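Local coordinates for heat shock protein, putative (Plasmodium falciparum, PDB 1Y6Z), which is the middle domain of an Hsp90-family protein that probably acts as an ATP-dependent chaperone for unfolded proteins, at residues M65-I73 against D84-T95; S56-F66 against T153-G161. All coordinates share one frame; numbering follows the deposited sequence.

Contact 1 of 2, residues M65-I73 against D84-T95; sequences MFDEESRGI and DKFSESIPRWLT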
loop_
_atom_site.group_PDB
_atom_site.type_symbol
_atom_site.label_atom_id
_atom_site.label_comp_id
_atom_site.label_asym_id
_atom_site.label_seq_id
_atom_site.Cartn_x
_atom_site.Cartn_y
_atom_site.Cartn_z
ATOM N N MET B 65 3.041 -11.696 25.925
ATOM C CA MET B 65 2.854 -11.163 24.567
ATOM C C MET B 65 3.585 -11.938 23.500
ATOM O O MET B 65 3.132 -12.028 22.358
ATOM C CB MET B 65 3.292 -9.706 24.480
ATOM C CG MET B 65 2.175 -8.740 24.685
ATOM S SD MET B 65 2.684 -7.226 23.944
ATOM C CE MET B 65 4.289 -7.042 24.594
ATOM N N PHE B 66 4.742 -12.467 23.838
ATOM C CA PHE B 66 5.473 -13.224 22.843
ATOM C C PHE B 66 5.760 -14.622 23.346
ATOM O O PHE B 66 5.959 -14.812 24.556
ATOM C CB PHE B 66 6.723 -12.459 22.369
ATOM C CG PHE B 66 6.391 -11.114 21.735
ATOM C CD1 PHE B 66 5.929 -11.045 20.413
ATOM C CD2 PHE B 66 6.525 -9.933 22.460
ATOM C CE1 PHE B 66 5.592 -9.795 19.828
ATOM C CE2 PHE B 66 6.225 -8.683 21.875
ATOM C CZ PHE B 66 5.736 -8.625 20.561
ATOM N N ASP B 67 5.648 -15.586 22.426
ATOM C CA ASP B 67 5.944 -17.017 22.634
ATOM C C ASP B 67 7.360 -17.201 22.147
ATOM O O ASP B 67 7.670 -16.890 20.995
ATOM C CB ASP B 67 4.986 -17.894 21.801
ATOM C CG ASP B 67 5.296 -19.422 21.875
ATOM O OD1 ASP B 67 5.053 -20.129 20.861
ATOM O OD2 ASP B 67 5.740 -19.921 22.941
ATOM N N GLU B 68 8.222 -17.709 23.029
ATOM C CA GLU B 68 9.648 -17.851 22.719
ATOM C C GLU B 68 9.874 -18.835 21.570
ATOM O O GLU B 68 10.938 -18.845 20.931
ATOM C CB GLU B 68 10.415 -18.289 23.961
ATOM C CG GLU B 68 10.302 -19.776 24.257
ATOM C CD GLU B 68 10.798 -20.155 25.635
ATOM O OE1 GLU B 68 11.496 -19.324 26.272
ATOM O OE2 GLU B 68 10.493 -21.300 26.070
ATOM N N GLU B 69 8.843 -19.631 21.304
ATOM C CA GLU B 69 8.915 -20.708 20.341
ATOM C C GLU B 69 8.498 -20.240 18.962
ATOM O O GLU B 69 8.865 -20.859 17.949
ATOM C CB GLU B 69 8.010 -21.839 20.788
ATOM C CG GLU B 69 8.323 -22.352 22.190
ATOM C CD GLU B 69 7.446 -23.518 22.588
ATOM O OE1 GLU B 69 7.199 -24.391 21.723
ATOM O OE2 GLU B 69 7.006 -23.561 23.760
ATOM N N SER B 70 7.742 -19.136 18.943
ATOM C CA SER B 70 7.108 -18.581 17.745
ATOM C C SER B 70 6.565 -19.648 16.794
ATOM O O SER B 70 7.181 -19.961 15.763
ATOM C CB SER B 70 8.046 -17.602 17.038
ATOM O OG SER B 70 7.325 -16.427 16.697
ATOM N N ARG B 71 5.408 -20.202 17.146
ATOM C CA ARG B 71 4.791 -21.282 16.369
ATOM C C ARG B 71 4.087 -20.779 15.102
ATOM O O ARG B 71 4.740 -20.537 14.074
ATOM C CB ARG B 71 3.808 -22.088 17.251
ATOM C CG ARG B 71 4.444 -22.840 18.438
ATOM C CD ARG B 71 5.547 -23.801 17.987
ATOM N NE ARG B 71 6.032 -24.622 19.096
ATOM C CZ ARG B 71 6.580 -25.835 18.977
ATOM N NH1 ARG B 71 6.732 -26.405 17.784
ATOM N NH2 ARG B 71 6.991 -26.482 20.066
ATOM N N GLY B 72 2.761 -20.705 15.180
ATOM C CA GLY B 72 1.914 -19.912 14.295
ATOM C C GLY B 72 1.826 -20.272 12.849
ATOM O O GLY B 72 0.746 -20.581 12.344
ATOM N N ILE B 73 2.943 -20.158 12.148
ATOM C CA ILE B 73 2.980 -20.489 10.742
ATOM C C ILE B 73 3.666 -21.841 10.468
ATOM O O ILE B 73 4.814 -22.088 10.872
ATOM C CB ILE B 73 3.595 -19.354 9.929
ATOM C CG1 ILE B 73 2.782 -18.048 10.173
ATOM C CG2 ILE B 73 3.625 -19.702 8.493
ATOM C CD1 ILE B 73 3.228 -16.923 9.270
ATOM N N ASP B 84 6.213 -26.117 12.576
ATOM C CA ASP B 84 5.381 -24.939 12.807
ATOM C C ASP B 84 6.105 -23.729 13.449
ATOM O O ASP B 84 5.542 -22.999 14.277
ATOM C CB ASP B 84 4.101 -25.332 13.553
ATOM C CG ASP B 84 4.364 -25.896 14.956
ATOM O OD1 ASP B 84 5.524 -25.866 15.476
ATOM O OD2 ASP B 84 3.351 -26.347 15.559
ATOM N N LYS B 85 7.352 -23.514 13.052
ATOM C CA LYS B 85 8.169 -22.455 13.626
ATOM C C LYS B 85 8.641 -21.462 12.583
ATOM O O LYS B 85 9.628 -20.734 12.781
ATOM C CB LYS B 85 9.369 -23.060 14.379
ATOM C CG LYS B 85 8.946 -24.015 15.471
ATOM C CD LYS B 85 10.088 -24.879 15.955
ATOM C CE LYS B 85 9.764 -25.410 17.323
ATOM N NZ LYS B 85 9.047 -24.351 18.116
ATOM N N PHE B 86 7.914 -21.397 11.478
ATOM C CA PHE B 86 8.302 -20.506 10.404
ATOM C C PHE B 86 8.196 -19.007 10.790
ATOM O O PHE B 86 8.856 -18.149 10.189
ATOM C CB PHE B 86 7.477 -20.811 9.168
ATOM C CG PHE B 86 7.961 -20.111 7.982
ATOM C CD1 PHE B 86 9.108 -20.555 7.329
ATOM C CD2 PHE B 86 7.333 -18.937 7.543
ATOM C CE1 PHE B 86 9.579 -19.874 6.221
ATOM C CE2 PHE B 86 7.819 -18.243 6.431
ATOM C CZ PHE B 86 8.930 -18.719 5.769
ATOM N N SER B 87 7.346 -18.718 11.780
ATOM C CA SER B 87 7.156 -17.381 12.317
ATOM C C SER B 87 8.389 -16.745 13.012
ATOM O O SER B 87 8.435 -15.515 13.196
ATOM C CB SER B 87 5.987 -17.392 13.301
ATOM O OG SER B 87 4.762 -17.555 12.612
ATOM N N GLU B 88 9.360 -17.578 13.404
ATOM C CA GLU B 88 10.642 -17.120 13.996
ATOM C C GLU B 88 11.488 -16.238 13.057
ATOM O O GLU B 88 12.413 -15.539 13.495
ATOM C CB GLU B 88 11.511 -18.309 14.360
ATOM C CG GLU B 88 11.144 -19.052 15.596
ATOM C CD GLU B 88 12.221 -20.083 15.943
ATOM O OE1 GLU B 88 13.394 -19.667 16.146
ATOM O OE2 GLU B 88 11.893 -21.297 15.998
ATOM N N SER B 89 11.192 -16.305 11.769
ATOM C CA SER B 89 11.887 -15.476 10.815
ATOM C C SER B 89 11.078 -14.234 10.349
ATOM O O SER B 89 11.625 -13.355 9.649
ATOM C CB SER B 89 12.366 -16.350 9.641
ATOM O OG SER B 89 11.263 -16.985 9.012
ATOM N N ILE B 90 9.792 -14.144 10.715
ATOM C CA ILE B 90 9.018 -12.959 10.315
ATOM C C ILE B 90 9.055 -11.958 11.479
ATOM O O ILE B 90 9.380 -12.361 12.590
ATOM C CB ILE B 90 7.568 -13.306 9.736
ATOM C CG1 ILE B 90 6.556 -13.599 10.836
ATOM C CG2 ILE B 90 7.620 -14.531 8.813
ATOM C CD1 ILE B 90 5.089 -13.584 10.305
ATOM N N PRO B 91 8.764 -10.650 11.234
ATOM C CA PRO B 91 8.795 -9.682 12.350
ATOM C C PRO B 91 7.940 -10.184 13.492
ATOM O O PRO B 91 6.896 -10.759 13.258
ATOM C CB PRO B 91 8.165 -8.441 11.748
ATOM C CG PRO B 91 8.665 -8.534 10.284
ATOM C CD PRO B 91 8.427 -10.005 9.964
ATOM N N ARG B 92 8.401 -10.029 14.714
ATOM C CA ARG B 92 7.627 -10.655 15.790
ATOM C C ARG B 92 6.306 -9.958 16.056
ATOM O O ARG B 92 5.403 -10.531 16.718
ATOM C CB ARG B 92 8.447 -10.715 17.082
ATOM C CG ARG B 92 8.576 -9.379 17.808
ATOM C CD ARG B 92 9.371 -9.563 19.150
ATOM N NE ARG B 92 9.423 -8.310 19.897
ATOM C CZ ARG B 92 9.776 -8.211 21.189
ATOM N NH1 ARG B 92 10.136 -9.287 21.874
ATOM N NH2 ARG B 92 9.789 -7.047 21.787
ATOM N N TRP B 93 6.131 -8.735 15.540
ATOM C CA TRP B 93 4.824 -8.111 15.745
ATOM C C TRP B 93 3.706 -8.911 15.021
ATOM O O TRP B 93 2.551 -8.775 15.367
ATOM C CB TRP B 93 4.796 -6.640 15.364
ATOM C CG TRP B 93 4.837 -6.385 13.929
ATOM C CD1 TRP B 93 5.953 -6.287 13.169
ATOM C CD2 TRP B 93 3.703 -6.225 13.033
ATOM N NE1 TRP B 93 5.607 -6.092 11.858
ATOM C CE2 TRP B 93 4.232 -5.987 11.758
ATOM C CE3 TRP B 93 2.293 -6.204 13.216
ATOM C CZ2 TRP B 93 3.402 -5.767 10.617
ATOM C CZ3 TRP B 93 1.465 -5.939 12.093
ATOM C CH2 TRP B 93 2.031 -5.752 10.809
ATOM N N LEU B 94 4.074 -9.770 14.077
ATOM C CA LEU B 94 3.125 -10.627 13.368
ATOM C C LEU B 94 2.968 -12.048 13.909
ATOM O O LEU B 94 2.375 -12.890 13.226
ATOM C CB LEU B 94 3.543 -10.742 11.901
ATOM C CG LEU B 94 3.218 -9.435 11.194
ATOM C CD1 LEU B 94 4.008 -9.481 9.915
ATOM C CD2 LEU B 94 1.664 -9.332 10.936
ATOM N N THR B 95 3.471 -12.285 15.118
ATOM C CA THR B 95 3.413 -13.583 15.813
ATOM C C THR B 95 1.975 -14.081 15.973
ATOM O O THR B 95 1.759 -15.274 16.116
ATOM C CB THR B 95 4.094 -13.543 17.217
ATOM O OG1 THR B 95 4.205 -14.880 17.770
ATOM C CG2 THR B 95 3.342 -12.647 18.198
HETATM O O HOH W 1 5.892 -14.747 19.725
#
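Phe66 and Arg92 meet flat on flat: the guanidinium lies over one face of the ring, the two planes 4° apart, with Arg92 CZ 4.1 Å from the centroid of the Phe66 ring. This cation-pi stack is reinforced by Arg92 CD, whose CH-pi contact lies over the same ring. With CG between the backbone N and the carbonyl carbon (chi1 75°) and an extended chain beyond, the arginine crosses the ring and reaches Glu164 of helix 145-164, its salt-bridge partner.

At the far end, Ile73 spreads its branches over three residues. Ile73 CG2 touches Phe86 CD2 at 3.9 Å, Ile73 CD1 meets Ile90 CD1, and Ile73 CG1 lies against Ser87 OG. Its backbone is held too, since Phe86 N donates to Ile73 O over 3.2 Å.

Between them, Ser70 packs its CB on Glu88 CG, 3.7 Å away. Its buried carbonyl oxygen lacks a conventional partner and receives a CA-H...O contact from Lys85. Next to it, Arg71 NH1 reaches the syn lone pair of Asp84 OD1 at 2.7 Å, while NE and NH2 both grip Glu69 OE1. Lys85 NZ sits over the guanidinium face, and the two acids probably offset this meeting of like charges. The chemistry thus implies a division of labour: apolar contacts and a backbone bond at Ile73, a stacked cation at Phe66, and a network of partly exposed charged residues.

Contact 2 of 2, residues S56-F66 against T153-G161; sequences SLPWELSKNMF and TFGKYLKIG
A tyrosine hydroxyl that both bonds a loop carbonyl and accepts a hydrogen bond from a water is the striking feature here. Tyr157 OH donates to Met65 O over 2.6 Å, in the carbonyl plane and on a lone pair, and accepts from a water 2.8 Å from Tyr157 OH. That water also donates to Leu61 O at 2.7 Å and accepts from Lys156 NZ at 2.6 Å, so one molecule links the Leu61 carbonyl to the side chains of Lys156 and Tyr157. Lys156 extends past Met65 in the opposite sense to deliver its ammonium group.

Loop side chains pack round part of the Tyr157 ring and, with the hydroxyl bond, probably help to hold its orientation. Its edge faces the Phe66 ring in an offset T-shaped pair, centroids 5.7 Å apart and planes at 83°. Leu57 CD1 also comes in at its edge, 3.9 Å from Tyr157 CE1. Above a face, at a longer distance, lies the sulfur of Met65 in a Met-aromatic contact. The turn about CG-SD (chi3 -48°) brings Met65 CE round beside Ile160 CD1 as well, and Met65 SD meets Ile160 CD1 tip to tip at 3.4 Å.

One turn before Tyr157, Phe154 presents its edge to Pro58 CD at 4.0 Å. Within the loop, Asn64 OD1 accepts from Phe66 N, closing an Asx turn that holds Met65 and Phe66, both of which touch the helix. In sum, aromatic and apolar side chains, the tyrosine hydrogen bond and its water dock an irregular loop between two strands of a mixed sheet on a helix, consistent with the layered alpha-beta build of the Hsp90 middle domain.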
loop_
_atom_site.group_PDB
_atom_site.type_symbol
_atom_site.label_atom_id
_atom_site.label_comp_id
_atom_site.label_asym_id
_atom_site.label_seq_id
_atom_site.Cartn_x
_atom_site.Cartn_y
_atom_site.Cartn_z
ATOM N N SER B 56 -9.464 -14.683 18.256
ATOM C CA SER B 56 -9.168 -14.369 19.628
ATOM C C SER B 56 -7.691 -14.649 19.841
ATOM O O SER B 56 -7.042 -15.273 18.992
ATOM C CB SER B 56 -10.035 -15.186 20.615
ATOM O OG SER B 56 -9.792 -16.574 20.485
ATOM N N LEU B 57 -7.146 -14.236 20.981
ATOM C CA LEU B 57 -5.704 -14.404 21.213
ATOM C C LEU B 57 -5.316 -15.894 21.204
ATOM O O LEU B 57 -5.951 -16.697 21.933
ATOM C CB LEU B 57 -5.329 -13.685 22.505
ATOM C CG LEU B 57 -3.903 -13.348 22.875
ATOM C CD1 LEU B 57 -3.202 -12.513 21.725
ATOM C CD2 LEU B 57 -3.894 -12.619 24.247
ATOM N N PRO B 58 -4.326 -16.317 20.365
ATOM C CA PRO B 58 -3.933 -17.720 20.473
ATOM C C PRO B 58 -3.483 -18.050 21.905
ATOM O O PRO B 58 -3.011 -17.172 22.614
ATOM C CB PRO B 58 -2.739 -17.836 19.510
ATOM C CG PRO B 58 -3.006 -16.783 18.453
ATOM C CD PRO B 58 -3.644 -15.643 19.224
ATOM N N TRP B 59 -3.646 -19.301 22.316
ATOM C CA TRP B 59 -3.327 -19.666 23.706
ATOM C C TRP B 59 -1.817 -19.547 23.948
ATOM O O TRP B 59 -1.379 -19.121 25.028
ATOM C CB TRP B 59 -3.900 -21.082 24.057
ATOM C CG TRP B 59 -5.436 -21.029 24.079
ATOM C CD1 TRP B 59 -6.298 -21.489 23.132
ATOM C CD2 TRP B 59 -6.229 -20.307 25.022
ATOM N NE1 TRP B 59 -7.604 -21.149 23.476
ATOM C CE2 TRP B 59 -7.569 -20.419 24.634
ATOM C CE3 TRP B 59 -5.921 -19.581 26.181
ATOM C CZ2 TRP B 59 -8.610 -19.808 25.357
ATOM C CZ3 TRP B 59 -6.949 -18.999 26.920
ATOM C CH2 TRP B 59 -8.289 -19.145 26.520
ATOM N N GLU B 60 -1.009 -19.886 22.948
ATOM C CA GLU B 60 0.441 -19.619 23.007
ATOM C C GLU B 60 0.790 -18.157 23.373
ATOM O O GLU B 60 1.892 -17.893 23.842
ATOM C CB GLU B 60 1.128 -19.909 21.662
ATOM C CG GLU B 60 0.999 -21.309 21.147
ATOM C CD GLU B 60 -0.235 -21.489 20.262
ATOM O OE1 GLU B 60 -0.990 -20.520 20.115
ATOM O OE2 GLU B 60 -0.467 -22.597 19.729
ATOM N N LEU B 61 -0.151 -17.226 23.192
ATOM C CA LEU B 61 0.130 -15.828 23.427
ATOM C C LEU B 61 -0.687 -15.259 24.562
ATOM O O LEU B 61 -0.783 -14.046 24.729
ATOM C CB LEU B 61 -0.152 -15.007 22.140
ATOM C CG LEU B 61 0.632 -15.468 20.901
ATOM C CD1 LEU B 61 0.186 -14.598 19.690
ATOM C CD2 LEU B 61 2.107 -15.262 21.250
ATOM N N SER B 62 -1.329 -16.124 25.316
ATOM C CA SER B 62 -2.247 -15.634 26.334
ATOM C C SER B 62 -1.585 -15.470 27.703
ATOM O O SER B 62 -2.275 -15.190 28.692
ATOM C CB SER B 62 -3.423 -16.581 26.457
ATOM O OG SER B 62 -4.207 -16.162 27.585
ATOM N N LYS B 63 -0.290 -15.746 27.791
ATOM C CA LYS B 63 0.450 -15.578 29.063
ATOM C C LYS B 63 1.466 -14.453 28.933
ATOM O O LYS B 63 1.382 -13.486 29.658
ATOM C CB LYS B 63 1.117 -16.873 29.528
ATOM C CG LYS B 63 0.128 -17.946 30.047
ATOM C CD LYS B 63 0.882 -19.286 30.300
ATOM C CE LYS B 63 -0.060 -20.424 30.727
ATOM N NZ LYS B 63 0.511 -21.793 30.562
ATOM N N ASN B 64 2.417 -14.588 28.025
ATOM C CA ASN B 64 3.252 -13.465 27.597
ATOM C C ASN B 64 2.877 -12.987 26.184
ATOM O O ASN B 64 2.532 -13.792 25.324
ATOM C CB ASN B 64 4.730 -13.874 27.570
ATOM C CG ASN B 64 5.672 -12.681 27.396
ATOM O OD1 ASN B 64 6.470 -12.641 26.442
ATOM N ND2 ASN B 64 5.556 -11.674 28.305
ATOM N N MET B 65 3.041 -11.696 25.925
ATOM C CA MET B 65 2.854 -11.163 24.567
ATOM C C MET B 65 3.585 -11.938 23.500
ATOM O O MET B 65 3.132 -12.028 22.358
ATOM C CB MET B 65 3.292 -9.706 24.480
ATOM C CG MET B 65 2.175 -8.740 24.685
ATOM S SD MET B 65 2.684 -7.226 23.944
ATOM C CE MET B 65 4.289 -7.042 24.594
ATOM N N PHE B 66 4.742 -12.467 23.838
ATOM C CA PHE B 66 5.473 -13.224 22.843
ATOM C C PHE B 66 5.760 -14.622 23.346
ATOM O O PHE B 66 5.959 -14.812 24.556
ATOM C CB PHE B 66 6.723 -12.459 22.369
ATOM C CG PHE B 66 6.391 -11.114 21.735
ATOM C CD1 PHE B 66 5.929 -11.045 20.413
ATOM C CD2 PHE B 66 6.525 -9.933 22.460
ATOM C CE1 PHE B 66 5.592 -9.795 19.828
ATOM C CE2 PHE B 66 6.225 -8.683 21.875
ATOM C CZ PHE B 66 5.736 -8.625 20.561
ATOM N N THR B 153 -8.106 -6.762 20.369
ATOM C CA THR B 153 -7.349 -8.033 20.642
ATOM C C THR B 153 -5.873 -7.960 20.233
ATOM O O THR B 153 -4.989 -8.412 20.993
ATOM C CB THR B 153 -7.987 -9.206 19.861
ATOM O OG1 THR B 153 -9.418 -9.146 20.012
ATOM C CG2 THR B 153 -7.400 -10.649 20.257
ATOM N N PHE B 154 -5.631 -7.436 19.016
ATOM C CA PHE B 154 -4.321 -7.486 18.387
ATOM C C PHE B 154 -3.668 -6.120 18.142
ATOM O O PHE B 154 -2.521 -6.041 17.729
ATOM C CB PHE B 154 -4.407 -8.245 17.048
ATOM C CG PHE B 154 -4.877 -9.646 17.183
ATOM C CD1 PHE B 154 -6.121 -10.031 16.636
ATOM C CD2 PHE B 154 -4.075 -10.621 17.820
ATOM C CE1 PHE B 154 -6.617 -11.387 16.736
ATOM C CE2 PHE B 154 -4.546 -11.994 17.948
ATOM C CZ PHE B 154 -5.844 -12.363 17.405
ATOM N N GLY B 155 -4.380 -5.045 18.482
ATOM C CA GLY B 155 -3.827 -3.677 18.384
ATOM C C GLY B 155 -2.514 -3.469 19.110
ATOM O O GLY B 155 -1.702 -2.676 18.650
ATOM N N LYS B 156 -2.303 -4.159 20.261
ATOM C CA LYS B 156 -1.036 -4.066 20.956
ATOM C C LYS B 156 0.110 -4.515 20.062
ATOM O O LYS B 156 1.200 -3.926 20.106
ATOM C CB LYS B 156 -1.052 -4.890 22.265
ATOM C CG LYS B 156 -1.501 -6.371 22.048
ATOM C CD LYS B 156 -1.797 -7.044 23.417
ATOM C CE LYS B 156 -1.728 -8.566 23.264
ATOM N NZ LYS B 156 -1.911 -9.227 24.676
ATOM N N TYR B 157 -0.134 -5.545 19.224
ATOM C CA TYR B 157 0.937 -6.057 18.327
ATOM C C TYR B 157 1.288 -5.010 17.256
ATOM O O TYR B 157 2.426 -4.836 16.907
ATOM C CB TYR B 157 0.530 -7.379 17.669
ATOM C CG TYR B 157 0.545 -8.474 18.675
ATOM C CD1 TYR B 157 -0.628 -8.934 19.242
ATOM C CD2 TYR B 157 1.742 -8.990 19.117
ATOM C CE1 TYR B 157 -0.581 -9.986 20.229
ATOM C CE2 TYR B 157 1.803 -10.059 20.099
ATOM C CZ TYR B 157 0.661 -10.536 20.633
ATOM O OH TYR B 157 0.708 -11.510 21.659
ATOM N N LEU B 158 0.275 -4.364 16.751
ATOM C CA LEU B 158 0.506 -3.332 15.703
ATOM C C LEU B 158 1.330 -2.188 16.280
ATOM O O LEU B 158 2.269 -1.702 15.640
ATOM C CB LEU B 158 -0.836 -2.879 15.176
ATOM C CG LEU B 158 -1.421 -3.717 14.032
ATOM C CD1 LEU B 158 -1.713 -5.201 14.401
ATOM C CD2 LEU B 158 -2.711 -3.007 13.506
ATOM N N LYS B 159 1.049 -1.841 17.556
ATOM C CA LYS B 159 1.762 -0.743 18.273
ATOM C C LYS B 159 3.203 -1.103 18.403
ATOM O O LYS B 159 4.060 -0.274 18.141
ATOM C CB LYS B 159 1.111 -0.453 19.621
ATOM C CG LYS B 159 -0.161 0.389 19.500
ATOM C CD LYS B 159 -0.971 0.341 20.811
ATOM C CE LYS B 159 -2.360 0.916 20.650
ATOM N NZ LYS B 159 -3.154 0.441 21.885
ATOM N N ILE B 160 3.474 -2.381 18.725
ATOM C CA ILE B 160 4.868 -2.901 18.745
ATOM C C ILE B 160 5.482 -2.881 17.335
ATOM O O ILE B 160 6.651 -2.531 17.178
ATOM C CB ILE B 160 4.941 -4.291 19.382
ATOM C CG1 ILE B 160 4.710 -4.188 20.894
ATOM C CG2 ILE B 160 6.329 -5.006 19.115
ATOM C CD1 ILE B 160 4.079 -5.456 21.414
ATOM N N GLY B 161 4.694 -3.242 16.324
ATOM C CA GLY B 161 5.158 -3.127 14.932
ATOM C C GLY B 161 5.663 -1.727 14.559
ATOM O O GLY B 161 6.710 -1.590 13.895
HETATM O O HOH W 2 -0.837 -11.461 23.957
#

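In the fold
Leaving strand 47-53, the chain enters the 56-66 loop, continues directly into 65-73, runs through strands 73-77 and 80-83, and returns in 84-95 before strand 98-103. Contact 1 closes this short loop, joining the two connections that flank the paired strands. Contact 2 closes a far longer one, since its second half lies on helix 145-164, so contact 1 is nested inside it. Met65 and Phe66 belong to both, and Trp93 and Thr95 also pack against the helix at Tyr157. Together the two contacts tie the loops beside the mixed sheet to helix 145-164, which in turn meets helix 237-249 through Ile160 and Ile238.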